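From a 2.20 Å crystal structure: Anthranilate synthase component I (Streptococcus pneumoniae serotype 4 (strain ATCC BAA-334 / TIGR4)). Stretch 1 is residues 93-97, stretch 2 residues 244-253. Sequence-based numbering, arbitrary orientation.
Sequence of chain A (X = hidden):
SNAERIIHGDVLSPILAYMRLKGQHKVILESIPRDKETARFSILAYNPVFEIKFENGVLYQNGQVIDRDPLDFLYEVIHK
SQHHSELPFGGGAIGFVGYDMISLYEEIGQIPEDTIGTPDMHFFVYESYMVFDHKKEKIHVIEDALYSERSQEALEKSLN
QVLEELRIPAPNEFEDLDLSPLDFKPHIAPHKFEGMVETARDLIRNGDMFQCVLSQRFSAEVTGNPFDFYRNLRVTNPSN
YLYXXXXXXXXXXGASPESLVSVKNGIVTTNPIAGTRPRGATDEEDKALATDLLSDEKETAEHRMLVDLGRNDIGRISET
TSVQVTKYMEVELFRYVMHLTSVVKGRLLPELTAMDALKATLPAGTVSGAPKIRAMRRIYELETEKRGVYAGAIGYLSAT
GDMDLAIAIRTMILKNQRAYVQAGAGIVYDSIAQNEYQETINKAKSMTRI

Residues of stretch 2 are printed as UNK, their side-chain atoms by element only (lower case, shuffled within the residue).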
# COMPACT_ATOMS: atom_id res chain seq x y z
N ALA A 93 -14.96 8.53 -21.04
CA ALA A 93 -15.89 7.41 -21.05
C ALA A 93 -15.36 6.24 -20.25
O ALA A 93 -14.16 5.93 -20.29
CB ALA A 93 -16.18 6.94 -22.48
N ILE A 94 -16.25 5.57 -19.52
CA ILE A 94 -15.93 4.36 -18.78
C ILE A 94 -16.98 3.32 -19.15
O ILE A 94 -18.18 3.63 -19.16
CB ILE A 94 -15.90 4.62 -17.26
CG1 ILE A 94 -14.83 5.67 -16.94
CG2 ILE A 94 -15.67 3.32 -16.46
CD1 ILE A 94 -14.81 6.10 -15.50
N GLY A 95 -16.54 2.11 -19.48
CA GLY A 95 -17.45 1.09 -19.98
C GLY A 95 -16.69 -0.05 -20.61
O GLY A 95 -15.54 -0.32 -20.25
N PHE A 96 -17.34 -0.74 -21.55
CA PHE A 96 -16.76 -1.92 -22.17
C PHE A 96 -17.11 -1.99 -23.65
O PHE A 96 -18.06 -1.38 -24.13
CB PHE A 96 -17.22 -3.23 -21.51
CG PHE A 96 -18.66 -3.55 -21.77
CD1 PHE A 96 -19.65 -3.07 -20.93
CD2 PHE A 96 -19.03 -4.32 -22.86
CE1 PHE A 96 -20.98 -3.36 -21.16
CE2 PHE A 96 -20.36 -4.61 -23.10
CZ PHE A 96 -21.33 -4.12 -22.25
N VAL A 97 -16.33 -2.81 -24.35
CA VAL A 97 -16.56 -3.18 -25.74
C VAL A 97 -16.66 -4.70 -25.77
O VAL A 97 -15.73 -5.40 -25.36
CB VAL A 97 -15.43 -2.67 -26.65
CG1 VAL A 97 -15.59 -3.17 -28.06
CG2 VAL A 97 -15.40 -1.16 -26.63
N UNK A 244 -16.00 -2.26 -10.80
CA UNK A 244 -17.41 -2.51 -10.50
C UNK A 244 -18.20 -1.48 -11.31
O UNK A 244 -18.16 -0.29 -11.00
c UNK A 244 -17.66 -2.38 -8.99
c UNK A 244 -21.71 -3.25 -7.76
c UNK A 244 -19.08 -2.69 -8.57
c UNK A 244 -21.35 -1.95 -8.11
c UNK A 244 -20.03 -1.68 -8.52
c UNK A 244 -20.76 -4.26 -7.79
c UNK A 244 -19.45 -3.97 -8.20
N UNK A 245 -18.87 -1.92 -12.37
CA UNK A 245 -19.67 -1.05 -13.22
C UNK A 245 -21.14 -1.31 -12.98
O UNK A 245 -21.61 -2.43 -13.19
c UNK A 245 -15.50 -0.10 -16.19
c UNK A 245 -18.01 -0.85 -15.21
c UNK A 245 -17.66 -1.05 -16.55
c UNK A 245 -17.07 -0.25 -14.37
c UNK A 245 -15.82 0.12 -14.86
o UNK A 245 -14.27 0.27 -16.69
c UNK A 245 -19.37 -1.27 -14.71
c UNK A 245 -16.42 -0.68 -17.04
N UNK A 246 -21.88 -0.29 -12.57
CA UNK A 246 -23.32 -0.41 -12.37
C UNK A 246 -24.04 0.24 -13.54
O UNK A 246 -24.13 1.46 -13.62
o UNK A 246 -25.71 0.30 -9.65
c UNK A 246 -23.76 0.21 -11.05
o UNK A 246 -25.91 -0.71 -11.58
c UNK A 246 -25.23 -0.09 -10.73
N UNK A 247 -24.57 -0.58 -14.44
CA UNK A 247 -25.34 -0.07 -15.57
C UNK A 247 -26.83 -0.01 -15.27
O UNK A 247 -27.62 0.27 -16.17
c UNK A 247 -21.40 -1.54 -17.61
c UNK A 247 -23.35 0.32 -18.18
c UNK A 247 -22.69 -1.69 -17.10
c UNK A 247 -23.67 -0.76 -17.38
c UNK A 247 -21.10 -0.45 -18.41
c UNK A 247 -25.07 -0.92 -16.82
c UNK A 247 -22.08 0.48 -18.69
N UNK A 248 -27.23 -0.26 -14.03
CA UNK A 248 -28.63 -0.18 -13.68
C UNK A 248 -29.31 -1.53 -13.69
O UNK A 248 -29.53 -2.12 -12.63
N UNK A 249 -29.65 -2.04 -14.88
CA UNK A 249 -30.27 -3.35 -14.95
C UNK A 249 -29.24 -4.47 -15.09
O UNK A 249 -29.63 -5.64 -15.12
c UNK A 249 -31.28 -3.41 -16.11
o UNK A 249 -31.20 -3.53 -18.48
c UNK A 249 -30.67 -3.06 -17.45
o UNK A 249 -29.67 -2.32 -17.48
N UNK A 250 -27.96 -4.15 -15.15
CA UNK A 250 -26.92 -5.17 -15.05
C UNK A 250 -25.66 -4.53 -14.49
O UNK A 250 -25.49 -3.31 -14.53
c UNK A 250 -26.68 -4.14 -18.22
c UNK A 250 -25.96 -5.04 -17.45
c UNK A 250 -24.70 -3.51 -19.43
c UNK A 250 -26.65 -5.87 -16.39
c UNK A 250 -26.06 -3.37 -19.20
o UNK A 250 -24.10 -2.74 -20.40
c UNK A 250 -24.59 -5.17 -17.69
c UNK A 250 -23.96 -4.41 -18.68
N UNK A 251 -24.81 -5.37 -13.92
CA UNK A 251 -23.53 -4.94 -13.37
C UNK A 251 -22.42 -5.82 -13.92
O UNK A 251 -22.62 -7.00 -14.22
c UNK A 251 -24.48 -4.09 -11.08
c UNK A 251 -25.89 -4.62 -11.12
o UNK A 251 -26.13 -5.80 -10.89
c UNK A 251 -23.49 -4.99 -11.82
n UNK A 251 -26.84 -3.75 -11.45
N UNK A 252 -21.23 -5.24 -14.01
CA UNK A 252 -20.03 -5.94 -14.45
C UNK A 252 -19.00 -5.80 -13.35
O UNK A 252 -18.69 -4.69 -12.91
c UNK A 252 -20.55 -5.69 -16.89
c UNK A 252 -20.16 -5.12 -18.22
c UNK A 252 -19.52 -5.39 -15.79
c UNK A 252 -18.17 -5.99 -16.16
N UNK A 253 -18.49 -6.94 -12.86
CA UNK A 253 -17.56 -6.98 -11.75
C UNK A 253 -16.38 -7.86 -12.15
O UNK A 253 -16.58 -9.02 -12.51
c UNK A 253 -20.38 -7.52 -9.08
c UNK A 253 -19.60 -6.92 -10.27
c UNK A 253 -18.21 -7.52 -10.47
c UNK A 253 -17.31 -7.25 -9.26

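Position 244 carries seven carbons, one leading into a ring of six, with no heteroatom; its side chain is out of reach of stretch 1. This is Phe244. Position 245 has the same one-plus-six carbon pattern with an oxygen on the ring. Its CA-to-CB bond points toward stretch 1, the edge of its ring meets Gly95, with a ring carbon of position 245 lying 3.3 Å from Gly95 O, near the ring plane, and its ring oxygen comes within 3.4 Å of Ile94 CG2. This is Tyr245; the ring carbon at Gly95 is CE2, and Tyr245 CZ lies as close to Ile94 CG2 as OH does.

Position 246 shows two carbons, the second bearing two oxygens: Asp246. It is out of reach of stretch 1 and works locally, its OD1 accepting a hydrogen bond from the backbone N of position 248 at 2.8 Å. Position 247 is again one carbon and an all-carbon ring of six. The ring carbon of position 247 farthest from its CB lies 3.9 Å from Phe96 CD1 and 4.3 Å from Gly95 CA, the latter near the plane of the ring. This is Phe247, and that carbon is CZ.

Position 248 has no side-chain atoms and is Gly248; with phi/psi of 97/-79, a CB would be jammed against the preceding carbonyl O. Position 249 has two carbons, the second with two oxygens, and is Asp249, exposed in the turn and clear of stretch 1. At position 250 a carbon leads to a six-carbon ring bearing one oxygen, and that oxygen of position 250 lies 3.3 Å from Phe96 CE1, near the planes of both rings. This is Tyr250; its OH is hydrogen-bonded elsewhere in the structure.

Position 251 has three carbons, the third carrying one oxygen and one nitrogen, which identifies Gln251. Its NE2 donates to Asp246 OD1 at 3.2 Å, tying the two hairpin arms together. Position 252 has four carbons forked at the first, one arm two carbons long, and the end carbon of that arm in position 252 reaches to 3.4 Å from Phe96 CD1: Ile252, with CD1 at the contact. Position 253 repeats that fork and is Ile253, with no contact.

The contact is one of packing: no hydrogen bond crosses it, and 273 Å² is buried in total. Reciprocal backbone bonds, Tyr245 N to Ile252 O at 2.8 Å and Ile252 N to Tyr245 O at 3.0 Å, hold the hairpin that presents Tyr245, Phe247, Tyr250 and Ile252 toward stretch 1. Phe96 meets the last three and has the largest covered area, 73 Å². Its edge is directed at the Phe247 face in an offset edge-to-face pair, with centroids 5.8 Å apart and planes at 88°.

Stretch 2 244-253: FYDFGDYQII
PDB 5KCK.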